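Local coordinates for protein N-acetyltransferase (PDB 6GTQ) that probably transfers an acetyl group from acetyl-coenzyme A to an acceptor amine, as enzymes of the GNAT family do, at residues A[117-122]-A[171-176]; A[110-115]-A[148-153]; A[36-41]-A[64-69]; A[136-139]-A[143-146]. The protein carries 1 engineered substitution. All coordinates share one frame; numbering follows the deposited sequence.

Contact 1: A[117-122]-A[171-176]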
loop_
_atom_site.group_PDB
_atom_site.type_symbol
_atom_site.label_atom_id
_atom_site.label_comp_id
_atom_site.label_asym_id
_atom_site.label_seq_id
_atom_site.Cartn_x
_atom_site.Cartn_y
_atom_site.Cartn_z
ATOM N N HIS A 117 -2.324 -5.805 -4.523
ATOM C CA HIS A 117 -1.991 -5.178 -5.800
ATOM C C HIS A 117 -0.674 -4.409 -5.626
ATOM O O HIS A 117 0.276 -4.624 -6.390
ATOM C CB HIS A 117 -3.122 -4.253 -6.262
ATOM C CG HIS A 117 -2.921 -3.727 -7.649
ATOM N ND1 HIS A 117 -2.174 -2.594 -7.889
ATOM C CD2 HIS A 117 -3.369 -4.207 -8.831
ATOM C CE1 HIS A 117 -2.194 -2.416 -9.197
ATOM N NE2 HIS A 117 -2.905 -3.356 -9.805
ATOM N N ALA A 118 -0.610 -3.578 -4.572
ATOM C CA ALA A 118 0.565 -2.800 -4.166
ATOM C C ALA A 118 1.782 -3.703 -4.008
ATOM O O ALA A 118 2.825 -3.423 -4.606
ATOM C CB ALA A 118 0.284 -2.065 -2.863
ATOM N N MET A 119 1.627 -4.821 -3.267
ATOM C CA MET A 119 2.672 -5.815 -3.031
ATOM C C MET A 119 3.189 -6.415 -4.323
ATOM O O MET A 119 4.394 -6.617 -4.446
ATOM C CB MET A 119 2.157 -6.921 -2.111
ATOM C CG MET A 119 2.089 -6.516 -0.672
ATOM S SD MET A 119 1.467 -7.909 0.248
ATOM C CE MET A 119 1.434 -7.223 1.848
ATOM N N ASN A 120 2.296 -6.672 -5.293
ATOM C CA ASN A 120 2.658 -7.225 -6.600
ATOM C C ASN A 120 3.469 -6.214 -7.441
ATOM O O ASN A 120 4.370 -6.618 -8.175
ATOM C CB ASN A 120 1.411 -7.730 -7.352
ATOM C CG ASN A 120 1.741 -8.437 -8.642
ATOM O OD1 ASN A 120 2.240 -9.564 -8.649
ATOM N ND2 ASN A 120 1.494 -7.783 -9.766
ATOM N N VAL A 121 3.158 -4.909 -7.313
ATOM C CA VAL A 121 3.848 -3.812 -7.998
ATOM C C VAL A 121 5.262 -3.711 -7.421
ATOM O O VAL A 121 6.226 -3.676 -8.183
ATOM C CB VAL A 121 3.045 -2.471 -7.901
ATOM C CG1 VAL A 121 3.907 -1.257 -8.261
ATOM C CG2 VAL A 121 1.781 -2.516 -8.762
ATOM N N VAL A 122 5.368 -3.701 -6.078
ATOM C CA VAL A 122 6.613 -3.653 -5.294
ATOM C C VAL A 122 7.476 -4.909 -5.591
ATOM O O VAL A 122 8.701 -4.802 -5.695
ATOM C CB VAL A 122 6.287 -3.478 -3.769
ATOM C CG1 VAL A 122 7.516 -3.685 -2.882
ATOM C CG2 VAL A 122 5.654 -2.113 -3.486
ATOM N N GLU A 171 6.935 -12.556 -2.364
ATOM C CA GLU A 171 7.294 -13.611 -3.303
ATOM C C GLU A 171 6.546 -14.907 -2.916
ATOM O O GLU A 171 5.931 -15.515 -3.790
ATOM C CB GLU A 171 8.819 -13.808 -3.308
ATOM C CG GLU A 171 9.317 -14.901 -4.242
ATOM C CD GLU A 171 10.828 -15.013 -4.313
ATOM O OE1 GLU A 171 11.464 -15.234 -3.258
ATOM O OE2 GLU A 171 11.378 -14.877 -5.431
ATOM N N LEU A 172 6.528 -15.265 -1.603
ATOM C CA LEU A 172 5.806 -16.418 -1.056
ATOM C C LEU A 172 4.308 -16.376 -1.375
ATOM O O LEU A 172 3.718 -17.418 -1.668
ATOM C CB LEU A 172 5.993 -16.517 0.477
ATOM C CG LEU A 172 7.331 -17.043 1.020
ATOM C CD1 LEU A 172 7.417 -16.857 2.533
ATOM C CD2 LEU A 172 7.552 -18.501 0.651
ATOM N N LEU A 173 3.702 -15.178 -1.300
ATOM C CA LEU A 173 2.291 -14.919 -1.583
ATOM C C LEU A 173 1.905 -15.226 -3.047
ATOM O O LEU A 173 0.825 -15.773 -3.280
ATOM C CB LEU A 173 1.933 -13.465 -1.200
ATOM C CG LEU A 173 0.467 -12.999 -1.381
ATOM C CD1 LEU A 173 -0.479 -13.683 -0.389
ATOM C CD2 LEU A 173 0.364 -11.500 -1.238
ATOM N N PHE A 174 2.774 -14.898 -4.022
ATOM C CA PHE A 174 2.455 -15.136 -5.432
ATOM C C PHE A 174 3.170 -16.354 -6.061
ATOM O O PHE A 174 3.050 -16.552 -7.275
ATOM C CB PHE A 174 2.684 -13.865 -6.277
ATOM C CG PHE A 174 1.977 -12.632 -5.763
ATOM C CD1 PHE A 174 0.600 -12.492 -5.895
ATOM C CD2 PHE A 174 2.691 -11.599 -5.164
ATOM C CE1 PHE A 174 -0.058 -11.363 -5.399
ATOM C CE2 PHE A 174 2.035 -10.458 -4.687
ATOM C CZ PHE A 174 0.664 -10.354 -4.797
ATOM N N THR A 175 3.876 -17.183 -5.263
ATOM C CA THR A 175 4.558 -18.372 -5.806
ATOM C C THR A 175 4.017 -19.695 -5.234
ATOM O O THR A 175 4.116 -20.726 -5.906
ATOM C CB THR A 175 6.096 -18.288 -5.683
ATOM O OG1 THR A 175 6.465 -18.103 -4.316
ATOM C CG2 THR A 175 6.709 -17.204 -6.570
ATOM N N GLN A 176 3.441 -19.669 -4.015
ATOM C CA GLN A 176 2.887 -20.863 -3.372
ATOM C C GLN A 176 1.356 -20.900 -3.435
ATOM O O GLN A 176 0.682 -20.000 -2.936
ATOM C CB GLN A 176 3.391 -20.986 -1.928
#
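Phe174 carries most of this contact by resting its ring against Asn120. Phe174 CZ lies 3.7 Å from Asn120 CB. Of the amide, Asn120 OD1 alone reaches over the ring, 3.9 Å above the Phe174 plane, near its centre. Amide and ring planes are 75° apart, so the amide is not stacked flat on the ring. An oxygen over a pi face probably gains nothing electrostatically, so the meeting is consistent with plain packing. Beside it lies a second, smaller meeting. Met119 SD touches Leu173 CD2 at 4.0 Å, the two side chains crossing at about a right angle.

The segments belong to the long helix 110-129 of the GNAT fold and the C-terminal helix 167-175. The axes of the short segments 117-122 and 171-175 come within 10.5 Å and cross at -105°, so only a short length of each can meet.

Phe174 is also placed by its own helix: Leu173 CG covers the ring face opposite Asn120 OD1, 4.2 Å above the plane. With Phe174 CG anti to the carbonyl carbon (chi1 -53°), the ring projects toward helix 110-129. Next along the chain, Thr175 OG1 donates to Glu171 O at 2.7 Å. Met119 continues inward to Leu134 of strand 133-137. Met119 and Leu173 also pack on apolar side chains of another protein chain.

Contact 2: A[110-115]-A[148-153]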
loop_
_atom_site.group_PDB
_atom_site.type_symbol
_atom_site.label_atom_id
_atom_site.label_comp_id
_atom_site.label_asym_id
_atom_site.label_seq_id
_atom_site.Cartn_x
_atom_site.Cartn_y
_atom_site.Cartn_z
ATOM N N TRP A 110 -11.930 -5.001 -0.141
ATOM C CA TRP A 110 -11.241 -4.230 -1.184
ATOM C C TRP A 110 -9.943 -3.583 -0.722
ATOM O O TRP A 110 -9.031 -3.431 -1.538
ATOM C CB TRP A 110 -12.170 -3.204 -1.847
ATOM C CG TRP A 110 -13.141 -3.875 -2.770
ATOM C CD1 TRP A 110 -14.455 -4.139 -2.524
ATOM C CD2 TRP A 110 -12.827 -4.522 -4.013
ATOM N NE1 TRP A 110 -14.996 -4.861 -3.562
ATOM C CE2 TRP A 110 -14.015 -5.122 -4.485
ATOM C CE3 TRP A 110 -11.654 -4.650 -4.777
ATOM C CZ2 TRP A 110 -14.069 -5.823 -5.695
ATOM C CZ3 TRP A 110 -11.706 -5.346 -5.974
ATOM C CH2 TRP A 110 -12.900 -5.926 -6.421
ATOM N N GLY A 111 -9.851 -3.247 0.565
ATOM C CA GLY A 111 -8.645 -2.677 1.160
ATOM C C GLY A 111 -7.480 -3.647 1.081
ATOM O O GLY A 111 -6.389 -3.278 0.642
ATOM N N ALA A 112 -7.729 -4.911 1.468
ATOM C CA ALA A 112 -6.769 -6.013 1.419
ATOM C C ALA A 112 -6.368 -6.345 -0.034
ATOM O O ALA A 112 -5.192 -6.603 -0.281
ATOM C CB ALA A 112 -7.343 -7.240 2.113
ATOM N N THR A 113 -7.327 -6.302 -0.992
ATOM C CA THR A 113 -7.070 -6.562 -2.421
ATOM C C THR A 113 -6.138 -5.477 -3.006
ATOM O O THR A 113 -5.281 -5.789 -3.835
ATOM C CB THR A 113 -8.390 -6.759 -3.191
ATOM O OG1 THR A 113 -9.142 -7.792 -2.554
ATOM C CG2 THR A 113 -8.178 -7.139 -4.661
ATOM N N LEU A 114 -6.282 -4.221 -2.531
ATOM C CA LEU A 114 -5.458 -3.082 -2.940
ATOM C C LEU A 114 -4.026 -3.203 -2.413
ATOM O O LEU A 114 -3.085 -2.871 -3.134
ATOM C CB LEU A 114 -6.115 -1.753 -2.532
ATOM C CG LEU A 114 -6.729 -0.955 -3.680
ATOM C CD1 LEU A 114 -8.009 -1.599 -4.182
ATOM C CD2 LEU A 114 -6.985 0.481 -3.271
ATOM N N VAL A 115 -3.863 -3.726 -1.180
ATOM C CA VAL A 115 -2.548 -3.985 -0.572
ATOM C C VAL A 115 -1.838 -5.110 -1.371
ATOM O O VAL A 115 -0.659 -4.985 -1.674
ATOM C CB VAL A 115 -2.650 -4.300 0.948
ATOM C CG1 VAL A 115 -1.289 -4.664 1.540
ATOM C CG2 VAL A 115 -3.259 -3.129 1.709
ATOM N N LYS A 148 -1.796 -5.296 10.577
ATOM C CA LYS A 148 -1.326 -6.417 11.402
ATOM C C LYS A 148 -1.972 -7.735 10.958
ATOM O O LYS A 148 -1.289 -8.758 10.922
ATOM C CB LYS A 148 -1.600 -6.176 12.898
ATOM C CG LYS A 148 -0.513 -5.396 13.619
ATOM C CD LYS A 148 -0.455 -5.769 15.088
ATOM C CE LYS A 148 -0.648 -4.585 16.007
ATOM N NZ LYS A 148 -2.084 -4.338 16.322
ATOM N N SER A 149 -3.279 -7.705 10.594
ATOM C CA SER A 149 -4.038 -8.877 10.124
ATOM C C SER A 149 -3.576 -9.354 8.740
ATOM O O SER A 149 -3.797 -10.511 8.373
ATOM C CB SER A 149 -5.540 -8.606 10.140
ATOM O OG SER A 149 -5.927 -7.698 9.123
ATOM N N LEU A 150 -2.921 -8.460 7.982
ATOM C CA LEU A 150 -2.365 -8.779 6.679
ATOM C C LEU A 150 -0.934 -9.309 6.803
ATOM O O LEU A 150 -0.376 -9.754 5.806
ATOM C CB LEU A 150 -2.429 -7.572 5.743
ATOM C CG LEU A 150 -3.810 -7.123 5.271
ATOM C CD1 LEU A 150 -3.665 -6.014 4.248
ATOM C CD2 LEU A 150 -4.611 -8.281 4.670
ATOM N N GLY A 151 -0.370 -9.274 8.017
ATOM C CA GLY A 151 0.959 -9.800 8.317
ATOM C C GLY A 151 2.090 -8.793 8.422
ATOM O O GLY A 151 3.261 -9.189 8.500
ATOM N N PHE A 152 1.765 -7.486 8.420
ATOM C CA PHE A 152 2.785 -6.440 8.547
ATOM C C PHE A 152 3.339 -6.424 9.979
ATOM O O PHE A 152 2.584 -6.618 10.933
ATOM C CB PHE A 152 2.222 -5.072 8.161
ATOM C CG PHE A 152 2.055 -4.807 6.684
ATOM C CD1 PHE A 152 0.979 -5.340 5.981
ATOM C CD2 PHE A 152 2.916 -3.947 6.015
ATOM C CE1 PHE A 152 0.798 -5.054 4.628
ATOM C CE2 PHE A 152 2.748 -3.678 4.654
ATOM C CZ PHE A 152 1.683 -4.224 3.973
ATOM N N ILE A 153 4.660 -6.261 10.119
ATOM C CA ILE A 153 5.321 -6.244 11.418
ATOM C C ILE A 153 5.228 -4.833 11.973
ATOM O O ILE A 153 5.707 -3.908 11.323
ATOM C CB ILE A 153 6.785 -6.805 11.359
ATOM C CG1 ILE A 153 6.792 -8.332 11.125
ATOM C CG2 ILE A 153 7.594 -6.468 12.625
ATOM C CD1 ILE A 153 7.045 -8.734 9.704
#
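Ala112 and Leu150 bring the two backbones to 7.4 Å between CA atoms, where the first turns of helix 110-129 face the chain as it leaves helix 141-149. That exit is a Schellman motif. Gly151 takes positive phi (101°), and Gly151 N bonds back to Lys148 O at 3.1 Å. The turn sets Leu150 and Phe152 on the same partner helix.

Leu150 divides its two methyls between two residues one helical turn apart. Its CD2 meets Ala112 CB at 3.9 Å. Its CD1 meets Val115 tip to tip, 3.8 Å from Val115 CG1. Val115 CG1 lies anti to the backbone N (chi1 176°), and from there it also reaches Phe152. It comes to the edge of that ring, near its plane, 3.7 Å from Phe152 CE1. Phe147 and Phe165 adjoin the same ring, and Leu99 of strand 90-101 lies against Val115.

Gly111 is the last position of a Q/R-x-x-G-x-G/A motif that runs into the first turn of this helix. In GNAT enzymes this motif forms the loop that binds the pyrophosphate of the cofactor, and it probably does so here. Ala112 and Leu150 also pack on apolar side chains of another protein chain.

No hydrogen bond joins the two segments. All four touching residues are apolar and buried, so the join rests on shape and exclusion of water.

Contact 3: A[36-41]-A[64-69]. With ACT (acetate ion), chain H.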
loop_
_atom_site.group_PDB
_atom_site.type_symbol
_atom_site.label_atom_id
_atom_site.label_comp_id
_atom_site.label_asym_id
_atom_site.label_seq_id
_atom_site.Cartn_x
_atom_site.Cartn_y
_atom_site.Cartn_z
ATOM N N THR A 36 -8.123 17.046 -4.479
ATOM C CA THR A 36 -7.344 18.288 -4.661
ATOM C C THR A 36 -5.817 18.093 -4.835
ATOM O O THR A 36 -5.156 19.013 -5.328
ATOM C CB THR A 36 -7.616 19.327 -3.519
ATOM O OG1 THR A 36 -7.218 18.811 -2.250
ATOM C CG2 THR A 36 -9.061 19.811 -3.454
ATOM N N HIS A 37 -5.246 16.935 -4.425
ATOM C CA HIS A 37 -3.783 16.754 -4.470
ATOM C C HIS A 37 -3.258 15.511 -5.187
ATOM O O HIS A 37 -2.155 15.585 -5.733
ATOM C CB HIS A 37 -3.188 16.802 -3.044
ATOM C CG HIS A 37 -3.268 18.159 -2.414
ATOM N ND1 HIS A 37 -2.446 19.197 -2.826
ATOM C CD2 HIS A 37 -4.109 18.622 -1.461
ATOM C CE1 HIS A 37 -2.803 20.249 -2.105
ATOM N NE2 HIS A 37 -3.799 19.951 -1.269
ATOM N N LEU A 38 -3.998 14.387 -5.169
ATOM C CA LEU A 38 -3.578 13.109 -5.762
ATOM C C LEU A 38 -3.131 13.197 -7.226
ATOM O O LEU A 38 -2.032 12.731 -7.544
ATOM C CB LEU A 38 -4.664 12.018 -5.595
ATOM C CG LEU A 38 -4.329 10.638 -6.186
ATOM C CD1 LEU A 38 -4.690 9.534 -5.245
ATOM C CD2 LEU A 38 -5.021 10.422 -7.508
ATOM N N VAL A 39 -3.991 13.735 -8.113
ATOM C CA VAL A 39 -3.720 13.844 -9.548
ATOM C C VAL A 39 -2.468 14.710 -9.824
ATOM O O VAL A 39 -1.610 14.284 -10.601
ATOM C CB VAL A 39 -4.976 14.295 -10.353
ATOM C CG1 VAL A 39 -4.662 14.464 -11.831
ATOM C CG2 VAL A 39 -6.130 13.310 -10.175
ATOM N N ARG A 40 -2.335 15.885 -9.169
ATOM C CA ARG A 40 -1.170 16.734 -9.422
ATOM C C ARG A 40 0.118 16.133 -8.867
ATOM O O ARG A 40 1.134 16.212 -9.544
ATOM C CB ARG A 40 -1.376 18.198 -8.985
ATOM C CG ARG A 40 -1.343 18.491 -7.493
ATOM C CD ARG A 40 -1.440 19.981 -7.222
ATOM N NE ARG A 40 -0.473 20.751 -8.008
ATOM C CZ ARG A 40 0.092 21.885 -7.612
ATOM N NH1 ARG A 40 0.960 22.509 -8.397
ATOM N NH2 ARG A 40 -0.198 22.400 -6.424
ATOM N N GLN A 41 0.067 15.464 -7.699
ATOM C CA GLN A 41 1.245 14.817 -7.111
ATOM C C GLN A 41 1.729 13.618 -7.918
ATOM O O GLN A 41 2.935 13.409 -8.014
ATOM C CB GLN A 41 1.022 14.470 -5.644
ATOM C CG GLN A 41 1.113 15.726 -4.785
ATOM C CD GLN A 41 1.036 15.498 -3.312
ATOM O OE1 GLN A 41 1.270 14.398 -2.793
ATOM N NE2 GLN A 41 0.722 16.559 -2.605
ATOM N N TYR A 64 -8.462 4.052 -3.560
ATOM C CA TYR A 64 -7.129 4.387 -4.044
ATOM C C TYR A 64 -6.008 4.021 -3.081
ATOM O O TYR A 64 -6.235 3.795 -1.886
ATOM C CB TYR A 64 -7.046 5.886 -4.405
ATOM C CG TYR A 64 -6.901 6.856 -3.245
ATOM C CD1 TYR A 64 -5.643 7.225 -2.768
ATOM C CD2 TYR A 64 -8.017 7.494 -2.701
ATOM C CE1 TYR A 64 -5.500 8.163 -1.744
ATOM C CE2 TYR A 64 -7.883 8.459 -1.697
ATOM C CZ TYR A 64 -6.622 8.781 -1.218
ATOM O OH TYR A 64 -6.475 9.718 -0.229
ATOM N N TYR A 65 -4.787 4.026 -3.606
ATOM C CA TYR A 65 -3.565 3.848 -2.831
ATOM C C TYR A 65 -2.428 4.628 -3.495
ATOM O O TYR A 65 -2.496 4.898 -4.691
ATOM C CB TYR A 65 -3.234 2.368 -2.509
ATOM C CG TYR A 65 -2.573 1.554 -3.602
ATOM C CD1 TYR A 65 -1.208 1.676 -3.861
ATOM C CD2 TYR A 65 -3.277 0.559 -4.280
ATOM C CE1 TYR A 65 -0.584 0.903 -4.837
ATOM C CE2 TYR A 65 -2.658 -0.238 -5.244
ATOM C CZ TYR A 65 -1.310 -0.060 -5.518
ATOM O OH TYR A 65 -0.693 -0.815 -6.482
ATOM N N THR A 66 -1.445 5.072 -2.703
ATOM C CA THR A 66 -0.268 5.807 -3.195
ATOM C C THR A 66 1.017 5.091 -2.790
ATOM O O THR A 66 1.107 4.579 -1.678
ATOM C CB THR A 66 -0.265 7.303 -2.791
ATOM O OG1 THR A 66 -0.086 7.432 -1.378
ATOM C CG2 THR A 66 -1.505 8.053 -3.251
ATOM N N LEU A 67 1.999 5.056 -3.707
ATOM C CA LEU A 67 3.322 4.468 -3.510
ATOM C C LEU A 67 4.413 5.463 -3.827
ATOM O O LEU A 67 4.271 6.301 -4.735
ATOM C CB LEU A 67 3.552 3.279 -4.461
ATOM C CG LEU A 67 2.829 1.977 -4.240
ATOM C CD1 LEU A 67 3.170 1.019 -5.352
ATOM C CD2 LEU A 67 3.180 1.346 -2.892
ATOM N N CYS A 68 5.527 5.332 -3.100
ATOM C CA CYS A 68 6.740 6.111 -3.321
ATOM C C CYS A 68 7.954 5.353 -2.818
ATOM O O CYS A 68 7.888 4.682 -1.792
ATOM C CB CYS A 68 6.665 7.515 -2.731
ATOM S SG CYS A 68 8.012 8.602 -3.270
ATOM N N GLY A 69 9.047 5.455 -3.562
ATOM C CA GLY A 69 10.305 4.816 -3.204
ATOM C C GLY A 69 10.868 5.451 -1.945
ATOM O O GLY A 69 10.727 6.659 -1.726
HETATM C C ACT H . 3.440 8.121 -0.618
HETATM O O ACT H . 2.632 7.460 -1.216
HETATM O OXT ACT H . 3.629 9.327 -0.791
HETATM C CH3 ACT H . 4.272 7.392 0.429
#
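Thr66 OG1 donates a 2.7 Å hydrogen bond to O of an acetate ion, which probably came from the crystallisation liquor. The Thr66 methyl faces another way: Thr66 CG2 lies 4.0 Å from Leu38 CD1.

Leu38 supplies the whole of the helix side of this contact. Its CG is anti to the backbone N (chi1 180°), a torsion that brings Leu38 CD1 to the strand residues. The Leu38 CD1 methyl faces both Thr66 and the ring of Tyr64, two residues that project from the same side of the strand. Leu38 CD1 comes within 3.5 Å of Tyr64 CD1, approaching the ring obliquely. The two side chains run antiparallel, passing alongside. The far end of the tyrosine is held by a hydrogen bond from its OH group to Leu30 O. Phe33 of helix 28-36 packs on both Leu38 and Tyr64.

Tyr65, between Tyr64 and Thr66 in the strand, points the other way and packs on helix 110-129. Strand 61-74 thus has helices on both faces, as the central sheet does in the layered alpha/beta fold of GNAT acetyltransferases.

Contact 4: A[136-139]-A[143-146]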
loop_
_atom_site.group_PDB
_atom_site.type_symbol
_atom_site.label_atom_id
_atom_site.label_comp_id
_atom_site.label_asym_id
_atom_site.label_seq_id
_atom_site.Cartn_x
_atom_site.Cartn_y
_atom_site.Cartn_z
ATOM N N VAL A 136 4.372 0.707 5.454
ATOM C CA VAL A 136 3.020 1.237 5.366
ATOM C C VAL A 136 2.756 2.228 6.499
ATOM O O VAL A 136 3.344 2.106 7.572
ATOM C CB VAL A 136 1.981 0.090 5.246
ATOM C CG1 VAL A 136 1.576 -0.482 6.598
ATOM C CG2 VAL A 136 0.771 0.536 4.458
ATOM N N GLU A 137 1.925 3.242 6.230
ATOM C CA GLU A 137 1.572 4.282 7.201
ATOM C C GLU A 137 0.182 4.035 7.799
ATOM O O GLU A 137 -0.810 4.007 7.062
ATOM C CB GLU A 137 1.660 5.689 6.559
ATOM C CG GLU A 137 3.068 6.131 6.168
ATOM C CD GLU A 137 4.085 6.248 7.293
ATOM O OE1 GLU A 137 3.761 6.862 8.338
ATOM O OE2 GLU A 137 5.213 5.732 7.124
ATOM N N ALA A 138 0.116 3.838 9.128
ATOM C CA ALA A 138 -1.135 3.632 9.856
ATOM C C ALA A 138 -1.352 4.757 10.884
ATOM O O ALA A 138 -0.792 4.727 11.985
ATOM C CB ALA A 138 -1.155 2.264 10.517
ATOM N N LEU A 139 -2.154 5.768 10.484
ATOM C CA LEU A 139 -2.491 6.977 11.252
ATOM C C LEU A 139 -3.484 6.761 12.416
ATOM O O LEU A 139 -3.701 7.680 13.212
ATOM C CB LEU A 139 -3.013 8.065 10.293
ATOM N N ALA A 143 -6.563 1.007 11.304
ATOM C CA ALA A 143 -5.689 0.708 10.175
ATOM C C ALA A 143 -4.520 -0.145 10.648
ATOM O O ALA A 143 -4.101 -1.050 9.925
ATOM C CB ALA A 143 -5.177 1.997 9.545
ATOM N N HIS A 144 -4.028 0.122 11.855
ATOM C CA HIS A 144 -2.911 -0.621 12.437
ATOM C C HIS A 144 -3.288 -2.085 12.621
ATOM O O HIS A 144 -2.501 -2.984 12.347
ATOM C CB HIS A 144 -2.531 -0.002 13.778
ATOM C CG HIS A 144 -1.207 -0.456 14.306
ATOM N ND1 HIS A 144 -0.038 0.230 14.066
ATOM C CD2 HIS A 144 -0.870 -1.518 15.073
ATOM C CE1 HIS A 144 0.965 -0.395 14.657
ATOM N NE2 HIS A 144 0.487 -1.458 15.275
ATOM N N THR A 145 -4.506 -2.307 13.093
ATOM C CA THR A 145 -5.064 -3.648 13.279
ATOM C C THR A 145 -5.211 -4.319 11.891
ATOM O O THR A 145 -4.827 -5.483 11.731
ATOM C CB THR A 145 -6.377 -3.553 14.092
ATOM O OG1 THR A 145 -6.095 -2.943 15.356
ATOM C CG2 THR A 145 -7.049 -4.908 14.305
ATOM N N PHE A 146 -5.730 -3.568 10.892
ATOM C CA PHE A 146 -5.902 -4.040 9.516
ATOM C C PHE A 146 -4.567 -4.493 8.902
ATOM O O PHE A 146 -4.503 -5.573 8.313
ATOM C CB PHE A 146 -6.577 -2.959 8.645
ATOM C CG PHE A 146 -6.519 -3.204 7.155
ATOM C CD1 PHE A 146 -7.392 -4.097 6.546
ATOM C CD2 PHE A 146 -5.603 -2.526 6.358
ATOM C CE1 PHE A 146 -7.337 -4.318 5.164
ATOM C CE2 PHE A 146 -5.542 -2.761 4.985
ATOM C CZ PHE A 146 -6.418 -3.644 4.396
#
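Ala138, Ala143 and His144 meet through van der Waals contacts alone. The Ala138 methyl is the centre of them. Ala138 CB lies 3.8 Å from His144 N and 4.1 Å from Ala143 CB. It also lies 4.1 Å from the carbonyl C of Ala143. The methyl thus rests on the peptide between Ala143 and His144 rather than on a long side chain. With only a methyl on Ala138, the backbones come close: the CA atoms of Ala138 and His144 are 5.3 Å apart. The imidazole of His144 adds little. Ala138 CB sits obliquely to the ring.

The apolar surroundings extend this packing. Leu163 of strand 162-166 touches both Ala138 and His144, and Phe147 touches Ala138.

In the fold, strand 133-137 ends here and the chain turns directly into helix 141-149. In GNAT enzymes the strand before this helix runs parallel to the strand before the long helix, and the two part to admit acetyl-coenzyme A. Strands 90-101 and 133-137 are parallel neighbours here and probably correspond to that pair, still joined by backbone bonding between Glu137 and Leu96.

Polar bonds fix each side separately. Ala138 O accepts from Asn161 ND2, and the Ala138 backbone also pairs with Asn161. On the helix, Ala143 N is bonded to Asn140 OD1. Thr145 OG1 is bonded to Glu141 O.

Contact 3 comes first along the chain and closes before the others open. The segments of contacts 1 and 2 alternate, and both use helix 110-129. Contact 4 falls between the two segments of each. Contacts 2 and 4 share helix 141-149 and lie 9 Å apart between centres. They join where Phe146 CZ packs 3.4 Å from Ala112 N. Contacts 1 and 2, with centres 12 Å apart, meet through Met119 and Phe152. Contact 3 lies across the sheet, about 21 Å from contact 1 between centres, but Tyr65 OH reaches His117 ND1 in a probable hydrogen bond. Helix 110-129 and the sheet therefore link all four regions of this acetyltransferase fold.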